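Local structure of chromatin structure-remodeling complex subunit RSC2 (Saccharomyces cerevisiae, 4BB7) at residues T110-G115 with G123-C128. The protein is a component of the RSC chromatin-remodelling complex, which repositions nucleosomes in an ATP-dependent reaction, and binds histone H3 through the BAH domain described here. Sequence-based numbering, arbitrary orientation.
Sequences TRYQRG and GPLFVC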
ATOM      1  N   THR A 110     -19.165  22.521 -12.351  1.00 27.38           N
ATOM      2  CA  THR A 110     -20.580  22.788 -12.579  1.00 35.46           C
ATOM      3  C   THR A 110     -21.199  23.548 -11.401  1.00 35.67           C
ATOM      4  O   THR A 110     -22.073  24.393 -11.588  1.00 34.12           O
ATOM      5  CB  THR A 110     -21.365  21.492 -12.850  1.00 37.81           C
ATOM      6  OG1 THR A 110     -20.644  20.682 -13.789  1.00 37.78           O
ATOM      7  CG2 THR A 110     -22.740  21.810 -13.412  1.00 37.31           C
ATOM      8  N   ARG A 111     -20.725  23.251 -10.193  1.00 33.86           N
ATOM      9  CA  ARG A 111     -21.176  23.940  -8.985  1.00 33.61           C
ATOM     10  C   ARG A 111     -20.598  25.359  -8.871  1.00 36.79           C
ATOM     11  O   ARG A 111     -21.343  26.332  -8.718  1.00 30.70           O
ATOM     12  CB  ARG A 111     -20.827  23.113  -7.745  1.00 34.30           C
ATOM     13  CG  ARG A 111     -21.063  23.810  -6.418  1.00 29.00           C
ATOM     14  CD  ARG A 111     -20.681  22.893  -5.261  1.00 35.06           C
ATOM     15  NE  ARG A 111     -20.780  23.560  -3.965  1.00 41.36           N
ATOM     16  CZ  ARG A 111     -19.992  23.298  -2.926  1.00 36.33           C
ATOM     17  NH1 ARG A 111     -19.039  22.383  -3.026  1.00 26.58           N
ATOM     18  NH2 ARG A 111     -20.157  23.959  -1.788  1.00 39.57           N
ATOM     19  N   TYR A 112     -19.274  25.473  -8.953  1.00 34.98           N
ATOM     20  CA  TYR A 112     -18.611  26.778  -8.925  1.00 35.75           C
ATOM     21  C   TYR A 112     -19.162  27.671 -10.040  1.00 34.67           C
ATOM     22  O   TYR A 112     -19.014  28.896 -10.015  1.00 31.68           O
ATOM     23  CB  TYR A 112     -17.096  26.610  -9.088  1.00 32.47           C
ATOM     24  CG  TYR A 112     -16.280  27.792  -8.612  1.00 30.53           C
ATOM     25  CD1 TYR A 112     -16.823  28.738  -7.754  1.00 32.10           C
ATOM     26  CD2 TYR A 112     -14.964  27.965  -9.029  1.00 39.55           C
ATOM     27  CE1 TYR A 112     -16.076  29.821  -7.317  1.00 35.28           C
ATOM     28  CE2 TYR A 112     -14.206  29.044  -8.596  1.00 31.06           C
ATOM     29  CZ  TYR A 112     -14.769  29.968  -7.741  1.00 39.91           C
ATOM     30  OH  TYR A 112     -14.025  31.042  -7.310  1.00 39.49           O
ATOM     31  N   GLN A 113     -19.800  27.039 -11.017  1.00 33.00           N
ATOM     32  CA  GLN A 113     -20.363  27.748 -12.158  1.00 34.48           C
ATOM     33  C   GLN A 113     -21.620  28.510 -11.750  1.00 36.98           C
ATOM     34  O   GLN A 113     -21.881  29.609 -12.240  1.00 36.92           O
ATOM     35  CB  GLN A 113     -20.689  26.749 -13.271  1.00 35.94           C
ATOM     36  CG  GLN A 113     -20.623  27.321 -14.671  1.00 37.81           C
ATOM     37  CD  GLN A 113     -20.960  26.292 -15.729  1.00 40.49           C
ATOM     38  OE1 GLN A 113     -21.232  25.133 -15.416  1.00 35.22           O
ATOM     39  NE2 GLN A 113     -20.944  26.711 -16.992  1.00 38.77           N
ATOM     40  N   ARG A 114     -22.388  27.918 -10.840  1.00 34.05           N
ATOM     41  CA  ARG A 114     -23.660  28.479 -10.401  1.00 33.30           C
ATOM     42  C   ARG A 114     -23.489  29.436  -9.231  1.00 41.38           C
ATOM     43  O   ARG A 114     -24.262  30.381  -9.078  1.00 48.42           O
ATOM     44  CB  ARG A 114     -24.620  27.360  -9.987  1.00 39.46           C
ATOM     45  CG  ARG A 114     -25.059  26.437 -11.113  1.00 44.76           C
ATOM     46  CD  ARG A 114     -24.935  24.979 -10.697  1.00 44.48           C
ATOM     47  NE  ARG A 114     -25.256  24.782  -9.285  1.00 41.60           N
ATOM     48  CZ  ARG A 114     -25.139  23.622  -8.646  1.00 46.38           C
ATOM     49  NH1 ARG A 114     -24.708  22.546  -9.293  1.00 47.03           N
ATOM     50  NH2 ARG A 114     -25.449  23.538  -7.359  1.00 40.20           N
ATOM     51  N   GLY A 115     -22.488  29.183  -8.396  1.00 33.05           N
ATOM     52  CA  GLY A 115     -22.266  30.010  -7.227  1.00 33.05           C
ATOM     53  C   GLY A 115     -21.004  29.657  -6.469  1.00 40.08           C
ATOM     54  O   GLY A 115     -20.034  29.168  -7.047  1.00 40.47           O
ATOM     55  N   GLY A 123      -8.148  26.586   3.072  1.00 40.59           N
ATOM     56  CA  GLY A 123      -6.935  26.837   2.313  1.00 31.31           C
ATOM     57  C   GLY A 123      -7.233  27.156   0.860  1.00 38.60           C
ATOM     58  O   GLY A 123      -8.357  27.533   0.525  1.00 41.17           O
ATOM     59  N   PRO A 124      -6.230  26.988  -0.017  1.00 34.36           N
ATOM     60  CA  PRO A 124      -6.310  27.364  -1.436  1.00 28.04           C
ATOM     61  C   PRO A 124      -7.549  26.810  -2.134  1.00 23.58           C
ATOM     62  O   PRO A 124      -7.997  25.707  -1.822  1.00 23.97           O
ATOM     63  CB  PRO A 124      -5.048  26.737  -2.037  1.00 25.21           C
ATOM     64  CG  PRO A 124      -4.107  26.620  -0.894  1.00 27.60           C
ATOM     65  CD  PRO A 124      -4.952  26.336   0.312  1.00 22.90           C
ATOM     66  N   LEU A 125      -8.087  27.571  -3.082  1.00 32.27           N
ATOM     67  CA  LEU A 125      -9.283  27.159  -3.811  1.00 28.14           C
ATOM     68  C   LEU A 125      -8.952  26.639  -5.212  1.00 28.35           C
ATOM     69  O   LEU A 125      -8.525  27.398  -6.080  1.00 30.32           O
ATOM     70  CB  LEU A 125     -10.287  28.313  -3.890  1.00 19.82           C
ATOM     71  CG  LEU A 125     -11.542  28.073  -4.739  1.00 30.89           C
ATOM     72  CD1 LEU A 125     -12.204  26.742  -4.394  1.00 28.51           C
ATOM     73  CD2 LEU A 125     -12.533  29.222  -4.595  1.00 27.40           C
ATOM     74  N   PHE A 126      -9.142  25.338  -5.418  1.00 26.61           N
ATOM     75  CA  PHE A 126      -8.964  24.733  -6.735  1.00 28.21           C
ATOM     76  C   PHE A 126     -10.326  24.340  -7.292  1.00 27.70           C
ATOM     77  O   PHE A 126     -11.280  24.157  -6.534  1.00 24.66           O
ATOM     78  CB  PHE A 126      -8.083  23.482  -6.657  1.00 24.15           C
ATOM     79  CG  PHE A 126      -6.764  23.697  -5.968  1.00 25.80           C
ATOM     80  CD1 PHE A 126      -5.703  24.281  -6.638  1.00 22.84           C
ATOM     81  CD2 PHE A 126      -6.576  23.281  -4.658  1.00 30.61           C
ATOM     82  CE1 PHE A 126      -4.482  24.467  -6.008  1.00 27.78           C
ATOM     83  CE2 PHE A 126      -5.356  23.463  -4.020  1.00 28.24           C
ATOM     84  CZ  PHE A 126      -4.309  24.057  -4.694  1.00 23.65           C
ATOM     85  N   VAL A 127     -10.417  24.204  -8.611  1.00 20.61           N
ATOM     86  CA  VAL A 127     -11.646  23.730  -9.234  1.00 23.78           C
ATOM     87  C   VAL A 127     -11.353  22.557 -10.155  1.00 23.67           C
ATOM     88  O   VAL A 127     -10.312  22.513 -10.807  1.00 27.14           O
ATOM     89  CB  VAL A 127     -12.372  24.841 -10.028  1.00 29.02           C
ATOM     90  CG1 VAL A 127     -11.575  25.230 -11.260  1.00 25.17           C
ATOM     91  CG2 VAL A 127     -13.771  24.388 -10.425  1.00 24.14           C
ATOM     92  N   CYS A 128     -12.274  21.604 -10.197  1.00 28.08           N
ATOM     93  CA  CYS A 128     -12.126  20.439 -11.055  1.00 26.64           C
ATOM     94  C   CYS A 128     -13.344  20.261 -11.952  1.00 26.57           C
ATOM     95  O   CYS A 128     -14.484  20.213 -11.483  1.00 26.44           O
ATOM     96  CB  CYS A 128     -11.889  19.176 -10.218  1.00 24.86           C
ATOM     97  SG  CYS A 128     -11.858  17.631 -11.167  1.00 26.49           S
TER
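Tyr112 reaches from a short helix to strand 125-128 and meets Leu125 and Val127 with different parts of its side chain. Its CG stands anti to the backbone N (chi1 -160°), which carries the ring away from the helix and toward the strand. Val127 sits at the near edge, its CG2 close to the ring plane and 4.0 Å from Tyr112 CD2, the two side chains crossing at about a right angle. Leu125 comes from the opposite direction to the far end: its CD2 lies 3.9 Å from Tyr112 CZ and 3.6 Å from Tyr112 OH, oblique to the ring. The contact is small, burying 159 Å², and is van der Waals packing without a hydrogen bond; its closest pair sets hydroxyl oxygen against methyl. Tyrosine suits the place because its far end reaches Leu125, as a shorter side chain could not. Leucine extends a branched methyl to that end, while compact valine turns one methyl to the ring edge. Cutting Tyr112 back to an alanine is likely to leave Leu125 CD2 and Val127 CG2 without a partner from the helix. Phe126, between them, points away and packs on Cys104. Within the BAH domain, strand 125-128 runs parallel to strand 100-108, whose Ile107 touches both Tyr112 and Val127; Tyr112 also touches Arg166 and Gln113 touches Phe168, both on strand 166-172, consistent with the helix lying where two sheets meet.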